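PDB 4Z7R: coenzyme PQQ synthesis protein B from Methylobacterium extorquens, which takes part in the biosynthesis of the redox cofactor pyrroloquinoline quinone and binds zinc ions on a metallo-beta-lactamase fold. Local coordinates for the interface of chains A and B. Residues are numbered along the deposited sequence; one frame, centred on the assembly and turned at random. Chains: chain A/B, Coenzyme PQQ synthesis protein B.

Contact 1: the interface of chains A and B. Residues chain A 61-62; chain B 12, 15, 37-39, 59.
Helix 60-66 of one metallo-beta-lactamase-fold subunit presents A:Arg61 to a cluster of loops in the other, made of B:Gly12, B:Pro15, B:Arg37 to B:Gln39 and B:Asp59. The arginine reaches across with CG anti to the backbone N (chi1 -171°) and a straight chain as far as NE, which delivers the guanidinium among backbone carbonyls. A:Arg61 NE donates to B:Gly12 O at 3.2 Å from above that carbonyl's plane. A:Arg61 NH1 donates to B:Pro15 O at 3.0 Å; this proline follows a cis peptide bond. B:Arg37 O also lies 2.8 Å from A:Arg61 NH1, but the N-H does not point at it. A:Arg61 NH2 makes a salt bridge of 3.2 Å with B:Asp59 OD1, a carboxylate oxygen met 53° out of its plane, the guanidinium and carboxylate being turned 73° apart. Within chain B, B:Asp59 OD2 accepts from B:Gln39 N at 2.9 Å and from B:Gln39 NE2 at 3.0 Å, which come from opposite faces of its plane and fix the rotation of the carboxylate. B:Gln39 OE1 in turn accepts a hydrogen bond from B:Gly12 N at 2.8 Å, tying the loop that holds B:Gly12 to the same network. A:Gln62, bent at chi2, brings A:Gln62 OE1 to 3.1 Å from B:Asp59 OD1; two acceptors meet there as modelled, so the assignment of the amide oxygen and nitrogen is doubtful. The methyl CG2 of B:Thr38 lies beside A:Arg61 NH2.

Contact 2: the interface of chains A and B. Residues chain A 39, 58, 91, 95; chain B 58, 61, 98-99, 101.
A:Gln39 and B:Arg101 approach from opposite directions with their flat groups nearly coplanar, amide and guanidinium only 16° apart. B:Arg101 NH1 donates to the amide oxygen A:Gln39 OE1 at 3.0 Å, nearly along the C=O axis (167° at the oxygen) and within the guanidinium plane. The other terminal nitrogen, B:Arg101 NH2, turns back to its own chain and donates to B:Leu98 O at 2.7 Å, again in plane, so bonds at the edge fix the rotation of the group. One face of the guanidinium is covered by A:Val91, whose methyl A:Val91 CG1 lies 3.6 Å from B:Arg101 CZ and is offset toward the rim. B:Arg101 reaches this place with CG set between the backbone N and the carbonyl carbon (chi1 62°) and the chain extended beyond it. A:Val91 CG1 also faces CB of B:Leu98, and B:Leu98 CD1 touches the methyl A:Ala95 CB at 3.9 Å. Water 1 joins the polar groups, lying 3.0 Å from A:Gln39 NE2 and 2.9 Å from the hydroxyl B:Thr99 OG1, with B:Arg101 NH2 a further partner. The CD methylene of B:Arg61 lies near A:Gln39 NE2, the two side chains crossing at a slant. A:Pro58 CB packs against the B:Thr99 hydroxyl. The carbonyl oxygens of A:Pro58 and B:Pro58 come near each other, and water 2 bridges them, 3.0 Å from both A:Pro58 O and B:Pro58 O.

Contact 3: the interface of chains A and B. Residues chain A 163-164; chain B 122-123.
The short 3-10 helix 162-164 of chain A meets the start of the 3-10 helix 122-126 of chain B. A:Trp163 lays one face of its indole over the backbone of B:Val123, in an oblique crossing. A:Trp163 CE3, on the six-membered ring, lies 3.6 Å from B:Val123 CA, which is offset toward the rim of the ring. The methyl B:Val123 CG2 reaches the ring at A:Trp163 CE2, 4.1 Å away, while the methylene B:Arg122 CB stands 4.1 Å from A:Trp163 CE3. The opposite face of the indole is covered by CG of its own neighbour A:Leu164, so the ring is sandwiched between its own chain and the partner. The tryptophan takes the less common first torsion (chi1 58°), with CG between the backbone N and the carbonyl carbon, which turns the indole toward chain B. B:Arg122 runs beside the A:Trp163 backbone and bends at chi3 (68°), bringing one face of its guanidinium against A:Leu164. Methyl A:Leu164 CD2 sits over the centre of that flat group, 3.9 Å from B:Arg122 CZ, and the two side chains cross at about a right angle. At 3.6 Å B:Arg122 NH2 lies near A:Trp163 O without a hydrogen bond being assigned. In the fold, the tryptophan turn follows strand 158-159 and the B:Arg122 turn follows helix 112-119; the two 3-10 turns join at the edge of the interface, away from the paired A:Pro58 and B:Pro58.

Contact 1: the interface of chains A and B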
loop_
_atom_site.group_PDB
_atom_site.type_symbol
_atom_site.label_atom_id
_atom_site.label_comp_id
_atom_site.label_asym_id
_atom_site.label_seq_id
_atom_site.Cartn_x
_atom_site.Cartn_y
_atom_site.Cartn_z
ATOM N N ARG A 61 -4.426 2.003 3.018
ATOM C CA ARG A 61 -5.565 1.193 3.418
ATOM C C ARG A 61 -5.443 0.758 4.881
ATOM O O ARG A 61 -6.424 0.766 5.622
ATOM C CB ARG A 61 -5.720 -0.019 2.502
ATOM C CG ARG A 61 -7.013 -0.746 2.756
ATOM C CD ARG A 61 -7.308 -1.833 1.746
ATOM N NE ARG A 61 -8.371 -2.675 2.274
ATOM C CZ ARG A 61 -8.161 -3.687 3.104
ATOM N NH1 ARG A 61 -9.184 -4.391 3.563
ATOM N NH2 ARG A 61 -6.923 -3.996 3.468
ATOM N N GLN A 62 -4.228 0.415 5.297
ATOM C CA GLN A 62 -3.974 0.056 6.688
ATOM C C GLN A 62 -4.103 1.277 7.598
ATOM O O GLN A 62 -4.555 1.169 8.738
ATOM C CB GLN A 62 -2.584 -0.566 6.835
ATOM C CG GLN A 62 -2.496 -2.009 6.369
ATOM C CD GLN A 62 -2.946 -2.185 4.931
ATOM O OE1 GLN A 62 -3.913 -2.893 4.653
ATOM N NE2 GLN A 62 -2.242 -1.538 4.009
ATOM N N GLY B 12 -10.519 -3.884 -3.321
ATOM C CA GLY B 12 -11.069 -3.067 -2.255
ATOM C C GLY B 12 -10.758 -3.624 -0.879
ATOM O O GLY B 12 -10.700 -2.881 0.103
ATOM N N PRO B 15 -12.369 -4.370 5.370
ATOM C CA PRO B 15 -13.407 -3.594 4.684
ATOM C C PRO B 15 -12.843 -2.789 3.517
ATOM O O PRO B 15 -11.626 -2.676 3.382
ATOM C CB PRO B 15 -13.921 -2.663 5.783
ATOM C CG PRO B 15 -12.714 -2.422 6.631
ATOM C CD PRO B 15 -11.960 -3.733 6.636
ATOM N N ARG B 37 -9.515 -8.420 5.591
ATOM C CA ARG B 37 -8.786 -9.126 4.547
ATOM C C ARG B 37 -8.131 -8.163 3.572
ATOM O O ARG B 37 -8.711 -7.145 3.197
ATOM C CB ARG B 37 -9.716 -10.069 3.777
ATOM C CG ARG B 37 -10.184 -11.290 4.552
ATOM C CD ARG B 37 -11.364 -11.946 3.847
ATOM N NE ARG B 37 -11.602 -13.317 4.291
ATOM C CZ ARG B 37 -12.233 -13.637 5.416
ATOM N NH1 ARG B 37 -12.413 -14.911 5.735
ATOM N NH2 ARG B 37 -12.684 -12.684 6.223
ATOM N N THR B 38 -6.920 -8.508 3.154
ATOM C CA THR B 38 -6.219 -7.760 2.125
ATOM C C THR B 38 -6.563 -8.323 0.749
ATOM O O THR B 38 -7.188 -9.379 0.641
ATOM C CB THR B 38 -4.703 -7.801 2.347
ATOM O OG1 THR B 38 -4.261 -9.164 2.397
ATOM C CG2 THR B 38 -4.348 -7.111 3.657
ATOM N N GLN B 39 -6.139 -7.635 -0.304
ATOM C CA GLN B 39 -6.596 -7.977 -1.646
ATOM C C GLN B 39 -5.812 -9.153 -2.236
ATOM O O GLN B 39 -4.621 -9.319 -1.972
ATOM C CB GLN B 39 -6.512 -6.741 -2.542
ATOM C CG GLN B 39 -7.578 -5.700 -2.179
ATOM C CD GLN B 39 -7.258 -4.301 -2.671
ATOM O OE1 GLN B 39 -7.716 -3.882 -3.735
ATOM N NE2 GLN B 39 -6.480 -3.564 -1.886
ATOM N N ASP B 59 -1.894 -4.119 -0.897
ATOM C CA ASP B 59 -1.635 -4.390 0.512
ATOM C C ASP B 59 -0.340 -5.157 0.758
ATOM O O ASP B 59 -0.124 -5.658 1.858
ATOM C CB ASP B 59 -2.792 -5.183 1.118
ATOM C CG ASP B 59 -4.123 -4.476 0.991
ATOM O OD1 ASP B 59 -4.304 -3.427 1.642
ATOM O OD2 ASP B 59 -4.999 -4.984 0.256
#

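Contact 2: the interface of chains A and B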
loop_
_atom_site.group_PDB
_atom_site.type_symbol
_atom_site.label_atom_id
_atom_site.label_comp_id
_atom_site.label_asym_id
_atom_site.label_seq_id
_atom_site.Cartn_x
_atom_site.Cartn_y
_atom_site.Cartn_z
ATOM N N GLN A 39 4.127 4.435 6.059
ATOM C CA GLN A 39 4.841 5.488 5.337
ATOM C C GLN A 39 4.151 6.851 5.342
ATOM O O GLN A 39 2.926 6.943 5.406
ATOM C CB GLN A 39 5.111 5.041 3.900
ATOM C CG GLN A 39 6.178 3.947 3.826
ATOM C CD GLN A 39 6.146 3.168 2.530
ATOM O OE1 GLN A 39 6.883 3.469 1.592
ATOM N NE2 GLN A 39 5.296 2.150 2.473
ATOM N N PRO A 58 1.707 4.044 0.271
ATOM C CA PRO A 58 1.373 2.661 -0.088
ATOM C C PRO A 58 0.611 1.920 1.016
ATOM O O PRO A 58 -0.019 0.900 0.741
ATOM C CB PRO A 58 2.745 2.018 -0.324
ATOM C CG PRO A 58 3.632 3.159 -0.697
ATOM C CD PRO A 58 3.152 4.306 0.138
ATOM N N VAL A 91 7.182 7.889 -4.567
ATOM C CA VAL A 91 6.262 6.755 -4.560
ATOM C C VAL A 91 5.583 6.587 -3.202
ATOM O O VAL A 91 4.402 6.242 -3.132
ATOM C CB VAL A 91 6.989 5.450 -4.969
ATOM C CG1 VAL A 91 6.402 4.237 -4.269
ATOM C CG2 VAL A 91 6.909 5.278 -6.467
ATOM N N ALA A 95 1.608 6.534 -4.152
ATOM C CA ALA A 95 1.134 5.174 -4.435
ATOM C C ALA A 95 -0.259 4.912 -3.863
ATOM O O ALA A 95 -1.041 4.153 -4.439
ATOM C CB ALA A 95 2.119 4.142 -3.904
ATOM N N PRO B 58 -2.198 -4.059 -3.621
ATOM C CA PRO B 58 -1.925 -2.789 -2.935
ATOM C C PRO B 58 -1.552 -2.967 -1.466
ATOM O O PRO B 58 -0.965 -2.066 -0.866
ATOM C CB PRO B 58 -3.253 -2.030 -3.065
ATOM C CG PRO B 58 -3.885 -2.600 -4.282
ATOM C CD PRO B 58 -3.523 -4.053 -4.268
ATOM N N ARG B 61 2.737 -4.732 1.399
ATOM C CA ARG B 61 3.624 -4.464 2.530
ATOM C C ARG B 61 3.055 -5.047 3.818
ATOM O O ARG B 61 3.790 -5.594 4.637
ATOM C CB ARG B 61 3.873 -2.966 2.723
ATOM C CG ARG B 61 4.945 -2.709 3.778
ATOM C CD ARG B 61 5.359 -1.251 3.920
ATOM N NE ARG B 61 6.129 -1.076 5.151
ATOM C CZ ARG B 61 5.591 -0.880 6.352
ATOM N NH1 ARG B 61 6.372 -0.756 7.417
ATOM N NH2 ARG B 61 4.273 -0.801 6.489
ATOM N N LEU B 98 5.056 -1.213 -6.689
ATOM C CA LEU B 98 5.662 0.031 -6.228
ATOM C C LEU B 98 6.306 -0.112 -4.847
ATOM O O LEU B 98 7.162 0.684 -4.473
ATOM C CB LEU B 98 4.623 1.156 -6.204
ATOM C CG LEU B 98 4.008 1.542 -7.549
ATOM C CD1 LEU B 98 3.009 2.686 -7.371
ATOM C CD2 LEU B 98 5.104 1.912 -8.543
ATOM N N THR B 99 5.893 -1.129 -4.096
ATOM C CA THR B 99 6.464 -1.389 -2.775
ATOM C C THR B 99 7.776 -2.183 -2.898
ATOM O O THR B 99 8.691 -2.034 -2.085
ATOM C CB THR B 99 5.444 -2.139 -1.877
ATOM O OG1 THR B 99 4.477 -1.208 -1.373
ATOM C CG2 THR B 99 6.119 -2.838 -0.705
ATOM N N ARG B 101 10.610 -2.015 -4.341
ATOM C CA ARG B 101 11.452 -1.107 -5.119
ATOM C C ARG B 101 12.882 -0.903 -4.614
ATOM O O ARG B 101 13.744 -0.453 -5.368
ATOM C CB ARG B 101 10.767 0.261 -5.205
ATOM C CG ARG B 101 10.568 0.944 -3.857
ATOM C CD ARG B 101 9.872 2.295 -4.010
ATOM N NE ARG B 101 9.752 2.990 -2.732
ATOM C CZ ARG B 101 8.732 2.842 -1.891
ATOM N NH1 ARG B 101 8.716 3.511 -0.748
ATOM N NH2 ARG B 101 7.731 2.019 -2.189
HETATM O O HOH W 1 6.123 0.616 0.077
HETATM O O HOH W 2 -0.037 0.416 -2.235
#

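Contact 3: the interface of chains A and B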
loop_
_atom_site.group_PDB
_atom_site.type_symbol
_atom_site.label_atom_id
_atom_site.label_comp_id
_atom_site.label_asym_id
_atom_site.label_seq_id
_atom_site.Cartn_x
_atom_site.Cartn_y
_atom_site.Cartn_z
ATOM N N TRP A 163 12.159 7.858 -9.327
ATOM C CA TRP A 163 11.680 7.376 -10.622
ATOM C C TRP A 163 11.708 8.458 -11.701
ATOM O O TRP A 163 11.314 8.211 -12.840
ATOM C CB TRP A 163 10.266 6.786 -10.498
ATOM C CG TRP A 163 9.208 7.707 -9.953
ATOM C CD1 TRP A 163 8.968 7.994 -8.639
ATOM C CD2 TRP A 163 8.223 8.428 -10.706
ATOM N NE1 TRP A 163 7.908 8.863 -8.530
ATOM C CE2 TRP A 163 7.432 9.143 -9.784
ATOM C CE3 TRP A 163 7.939 8.546 -12.071
ATOM C CZ2 TRP A 163 6.377 9.964 -10.182
ATOM C CZ3 TRP A 163 6.888 9.358 -12.465
ATOM C CH2 TRP A 163 6.123 10.059 -11.524
ATOM N N LEU A 164 12.183 9.648 -11.342
ATOM C CA LEU A 164 12.359 10.730 -12.309
ATOM C C LEU A 164 13.804 11.228 -12.333
ATOM O O LEU A 164 14.110 12.237 -12.968
ATOM C CB LEU A 164 11.415 11.894 -11.996
ATOM C CG LEU A 164 9.914 11.665 -12.189
ATOM C CD1 LEU A 164 9.134 12.892 -11.749
ATOM C CD2 LEU A 164 9.602 11.324 -13.639
ATOM N N ARG B 122 5.967 5.321 -15.964
ATOM C CA ARG B 122 7.310 5.577 -15.447
ATOM C C ARG B 122 7.414 5.415 -13.930
ATOM O O ARG B 122 8.505 5.207 -13.405
ATOM C CB ARG B 122 7.797 6.974 -15.842
ATOM C CG ARG B 122 8.259 7.090 -17.288
ATOM C CD ARG B 122 8.976 8.409 -17.524
ATOM N NE ARG B 122 10.253 8.454 -16.814
ATOM C CZ ARG B 122 11.071 9.502 -16.804
ATOM N NH1 ARG B 122 10.749 10.607 -17.461
ATOM N NH2 ARG B 122 12.213 9.446 -16.131
ATOM N N VAL B 123 6.293 5.511 -13.223
ATOM C CA VAL B 123 6.317 5.344 -11.773
ATOM C C VAL B 123 6.764 3.925 -11.383
ATOM O O VAL B 123 7.335 3.716 -10.312
ATOM C CB VAL B 123 4.939 5.667 -11.143
ATOM C CG1 VAL B 123 3.900 4.614 -11.512
ATOM C CG2 VAL B 123 5.063 5.809 -9.633
#

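Contact 2 lies between the others: the centre of its C-alpha atoms is about 13 Å from those of contact 1 and contact 3, which are themselves about 25 Å apart. Contacts 1 and 2 use residues 39 and 61 in exchanged roles, since the interface is two-fold symmetric and each subunit supplies both the arginine and the glutamine. The paired prolines put contact 2 close to the symmetry axis, with contact 3 farther out along the interface and less polar among the residues described. Together with their twins the contacts link the two subunits of the deposited assembly, possibly a biological dimer, though the structure alone does not prove it.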